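Local coordinates for protein thymine dioxygenase (Neurospora crassa, PDB 5C3Q) that probably oxidises the methyl group of thymine as a metal- and 2-oxoglutarate-dependent dioxygenase of the double-stranded beta-helix fold, at residues A[16-21]-A[46-51]. Numbering follows the deposited sequence.
Sequences PLIDFS and GFIYLK
Strands 17-19 and 47-51 pair in parallel near one edge of the large mixed sheet, where N-terminal strands extend the sheet of the double-stranded beta-helix (DSBH) fold; 47-51 goes on to pair with 251-256. Helices 21-25 and 28-44 link the two, a beta-alpha-beta crossover whose register is set by backbone hydrogen bonds. Y49 N donates to P16 O with an N-H...O angle of 174°, I18 N to Y49 O, K51 N to I18 O (2.9 Å), and F20 N to K51 O, so I18 bonds through both its N and O and the ladder runs past the end of strand 17-19. A CA-H...O contact from L50 CA to I18 O (3.3 Å) supplements it.

Apolar packing divides between the two faces. On the face of L17, Y49 and K51, L17 has CG anti to its backbone N (chi1 175°); its end turns back to strand 47-51, CD1 lying 3.8 Å from Y49 CB, while the K51 chain crosses the leucine at about a right angle, its CD 3.9 Å from L17 CD1. An alanine here would lack CG and both methyls, and is likely to loosen the packing over Y49 CB and the K51 methylenes. On the other face, I18 and L50 lie side by side, I18 CB 3.9 Å from L50 CD2, and helix 28-44 packs against I18 and I48. F20 crosses L50 obliquely, also touching helix 147-173.

On the metal-site side, F47 meets the ring of nickel ligand H273 edge-to-face. Before the turn into helix 21-25, D19 OD1 accepts a weak capping bond from S21 N and a 2.6 Å bond from S21 OG, which arrives 27° out of the carboxylate plane.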
ATOM      1  N   PRO A  16     -13.827   9.159  -1.223  1.00 19.96           N
ATOM      2  CA  PRO A  16     -14.118  10.237  -0.284  1.00 20.40           C
ATOM      3  C   PRO A  16     -12.872  10.750   0.419  1.00 20.58           C
ATOM      4  O   PRO A  16     -11.894  10.007   0.581  1.00 20.16           O
ATOM      5  CB  PRO A  16     -15.043   9.572   0.735  1.00 20.29           C
ATOM      6  CG  PRO A  16     -14.602   8.154   0.744  1.00 19.93           C
ATOM      7  CD  PRO A  16     -14.215   7.846  -0.677  1.00 19.78           C
ATOM      8  N   LEU A  17     -12.927  12.018   0.810  1.00 21.09           N
ATOM      9  CA  LEU A  17     -11.936  12.636   1.670  1.00 21.31           C
ATOM     10  C   LEU A  17     -12.557  12.694   3.051  1.00 21.80           C
ATOM     11  O   LEU A  17     -13.627  13.271   3.217  1.00 22.30           O
ATOM     12  CB  LEU A  17     -11.619  14.046   1.184  1.00 21.97           C
ATOM     13  CG  LEU A  17     -10.684  14.895   2.040  1.00 22.62           C
ATOM     14  CD1 LEU A  17      -9.336  14.219   2.224  1.00 22.22           C
ATOM     15  CD2 LEU A  17     -10.523  16.269   1.398  1.00 23.57           C
ATOM     16  N   ILE A  18     -11.898  12.090   4.032  1.00 21.89           N
ATOM     17  CA  ILE A  18     -12.458  11.966   5.375  1.00 22.45           C
ATOM     18  C   ILE A  18     -11.480  12.526   6.402  1.00 22.98           C
ATOM     19  O   ILE A  18     -10.278  12.254   6.344  1.00 22.07           O
ATOM     20  CB  ILE A  18     -12.818  10.494   5.689  1.00 22.19           C
ATOM     21  CG1 ILE A  18     -13.942  10.032   4.754  1.00 22.13           C
ATOM     22  CG2 ILE A  18     -13.261  10.338   7.139  1.00 22.49           C
ATOM     23  CD1 ILE A  18     -14.123   8.538   4.660  1.00 22.12           C
ATOM     24  N   ASP A  19     -12.004  13.335   7.318  1.00 24.12           N
ATOM     25  CA  ASP A  19     -11.214  13.918   8.391  1.00 25.13           C
ATOM     26  C   ASP A  19     -11.150  12.910   9.533  1.00 24.66           C
ATOM     27  O   ASP A  19     -12.106  12.760  10.289  1.00 25.00           O
ATOM     28  CB  ASP A  19     -11.853  15.232   8.860  1.00 26.68           C
ATOM     29  CG  ASP A  19     -11.091  15.888   9.992  1.00 27.95           C
ATOM     30  OD1 ASP A  19     -10.326  15.199  10.702  1.00 28.31           O
ATOM     31  OD2 ASP A  19     -11.263  17.108  10.182  1.00 29.99           O
ATOM     32  N   PHE A  20     -10.016  12.229   9.662  1.00 23.94           N
ATOM     33  CA  PHE A  20      -9.904  11.123  10.612  1.00 23.76           C
ATOM     34  C   PHE A  20      -9.989  11.572  12.073  1.00 24.18           C
ATOM     35  O   PHE A  20     -10.421  10.803  12.933  1.00 24.00           O
ATOM     36  CB  PHE A  20      -8.616  10.331  10.374  1.00 23.43           C
ATOM     37  CG  PHE A  20      -8.625   8.965  11.001  1.00 23.25           C
ATOM     38  CD1 PHE A  20      -9.543   8.011  10.592  1.00 23.08           C
ATOM     39  CD2 PHE A  20      -7.717   8.632  11.993  1.00 23.48           C
ATOM     40  CE1 PHE A  20      -9.559   6.747  11.163  1.00 22.99           C
ATOM     41  CE2 PHE A  20      -7.729   7.372  12.569  1.00 23.49           C
ATOM     42  CZ  PHE A  20      -8.647   6.428  12.152  1.00 22.96           C
ATOM     43  N   SER A  21      -9.594  12.815  12.349  1.00 25.01           N
ATOM     44  CA  SER A  21      -9.656  13.352  13.706  1.00 26.01           C
ATOM     45  C   SER A  21     -11.094  13.343  14.242  1.00 26.76           C
ATOM     46  O   SER A  21     -11.311  13.257  15.448  1.00 27.00           O
ATOM     47  CB  SER A  21      -9.069  14.770  13.764  1.00 26.58           C
ATOM     48  OG  SER A  21      -9.957  15.729  13.215  1.00 27.15           O
ATOM     49  N   GLY A  46     -13.210   1.058  -2.571  1.00 18.41           N
ATOM     50  CA  GLY A  46     -12.078   0.301  -2.042  1.00 18.38           C
ATOM     51  C   GLY A  46     -10.936   1.191  -1.590  1.00 18.26           C
ATOM     52  O   GLY A  46      -9.936   0.698  -1.068  1.00 18.11           O
ATOM     53  N   PHE A  47     -11.108   2.503  -1.778  1.00 18.79           N
ATOM     54  CA  PHE A  47     -10.095   3.522  -1.522  1.00 18.40           C
ATOM     55  C   PHE A  47     -10.742   4.687  -0.777  1.00 18.75           C
ATOM     56  O   PHE A  47     -11.890   5.041  -1.062  1.00 18.41           O
ATOM     57  CB  PHE A  47      -9.554   4.066  -2.850  1.00 18.73           C
ATOM     58  CG  PHE A  47      -8.323   3.367  -3.352  1.00 18.43           C
ATOM     59  CD1 PHE A  47      -8.408   2.109  -3.936  1.00 18.41           C
ATOM     60  CD2 PHE A  47      -7.087   3.980  -3.272  1.00 18.52           C
ATOM     61  CE1 PHE A  47      -7.270   1.468  -4.406  1.00 18.15           C
ATOM     62  CE2 PHE A  47      -5.945   3.344  -3.740  1.00 18.41           C
ATOM     63  CZ  PHE A  47      -6.041   2.089  -4.312  1.00 18.09           C
ATOM     64  N   ILE A  48     -10.011   5.273   0.174  1.00 18.55           N
ATOM     65  CA  ILE A  48     -10.374   6.563   0.776  1.00 19.02           C
ATOM     66  C   ILE A  48      -9.124   7.442   0.923  1.00 19.14           C
ATOM     67  O   ILE A  48      -7.995   6.944   0.839  1.00 18.99           O
ATOM     68  CB  ILE A  48     -11.055   6.391   2.155  1.00 19.35           C
ATOM     69  CG1 ILE A  48     -10.085   5.769   3.172  1.00 19.50           C
ATOM     70  CG2 ILE A  48     -12.312   5.533   2.022  1.00 19.38           C
ATOM     71  CD1 ILE A  48     -10.643   5.672   4.578  1.00 19.88           C
ATOM     72  N   TYR A  49      -9.328   8.745   1.104  1.00 19.43           N
ATOM     73  CA  TYR A  49      -8.260   9.648   1.548  1.00 19.93           C
ATOM     74  C   TYR A  49      -8.588  10.051   2.977  1.00 20.41           C
ATOM     75  O   TYR A  49      -9.733  10.415   3.270  1.00 20.44           O
ATOM     76  CB  TYR A  49      -8.202  10.930   0.719  1.00 20.31           C
ATOM     77  CG  TYR A  49      -7.551  10.865  -0.648  1.00 20.25           C
ATOM     78  CD1 TYR A  49      -7.869   9.866  -1.560  1.00 20.06           C
ATOM     79  CD2 TYR A  49      -6.671  11.869  -1.057  1.00 20.70           C
ATOM     80  CE1 TYR A  49      -7.301   9.846  -2.827  1.00 20.24           C
ATOM     81  CE2 TYR A  49      -6.098  11.859  -2.318  1.00 20.61           C
ATOM     82  CZ  TYR A  49      -6.415  10.851  -3.200  1.00 20.68           C
ATOM     83  OH  TYR A  49      -5.845  10.841  -4.455  1.00 21.23           O
ATOM     84  N   LEU A  50      -7.590  10.005   3.852  1.00 20.55           N
ATOM     85  CA  LEU A  50      -7.731  10.513   5.208  1.00 21.11           C
ATOM     86  C   LEU A  50      -6.884  11.754   5.396  1.00 22.24           C
ATOM     87  O   LEU A  50      -5.729  11.789   4.980  1.00 22.49           O
ATOM     88  CB  LEU A  50      -7.305   9.461   6.230  1.00 20.67           C
ATOM     89  CG  LEU A  50      -8.145   8.189   6.305  1.00 20.28           C
ATOM     90  CD1 LEU A  50      -7.563   7.267   7.362  1.00 20.32           C
ATOM     91  CD2 LEU A  50      -9.606   8.505   6.606  1.00 20.59           C
ATOM     92  N   LYS A  51      -7.469  12.767   6.031  1.00 23.49           N
ATOM     93  CA  LYS A  51      -6.743  13.957   6.468  1.00 24.82           C
ATOM     94  C   LYS A  51      -6.782  14.029   7.994  1.00 25.46           C
ATOM     95  O   LYS A  51      -7.571  13.330   8.636  1.00 24.53           O
ATOM     96  CB  LYS A  51      -7.336  15.232   5.845  1.00 25.88           C
ATOM     97  CG  LYS A  51      -8.802  15.495   6.168  1.00 26.29           C
ATOM     98  CD  LYS A  51      -9.389  16.603   5.302  1.00 27.28           C
ATOM     99  CE  LYS A  51      -9.034  17.989   5.812  1.00 28.56           C
ATOM    100  NZ  LYS A  51      -9.537  19.043   4.883  1.00 29.43           N
TER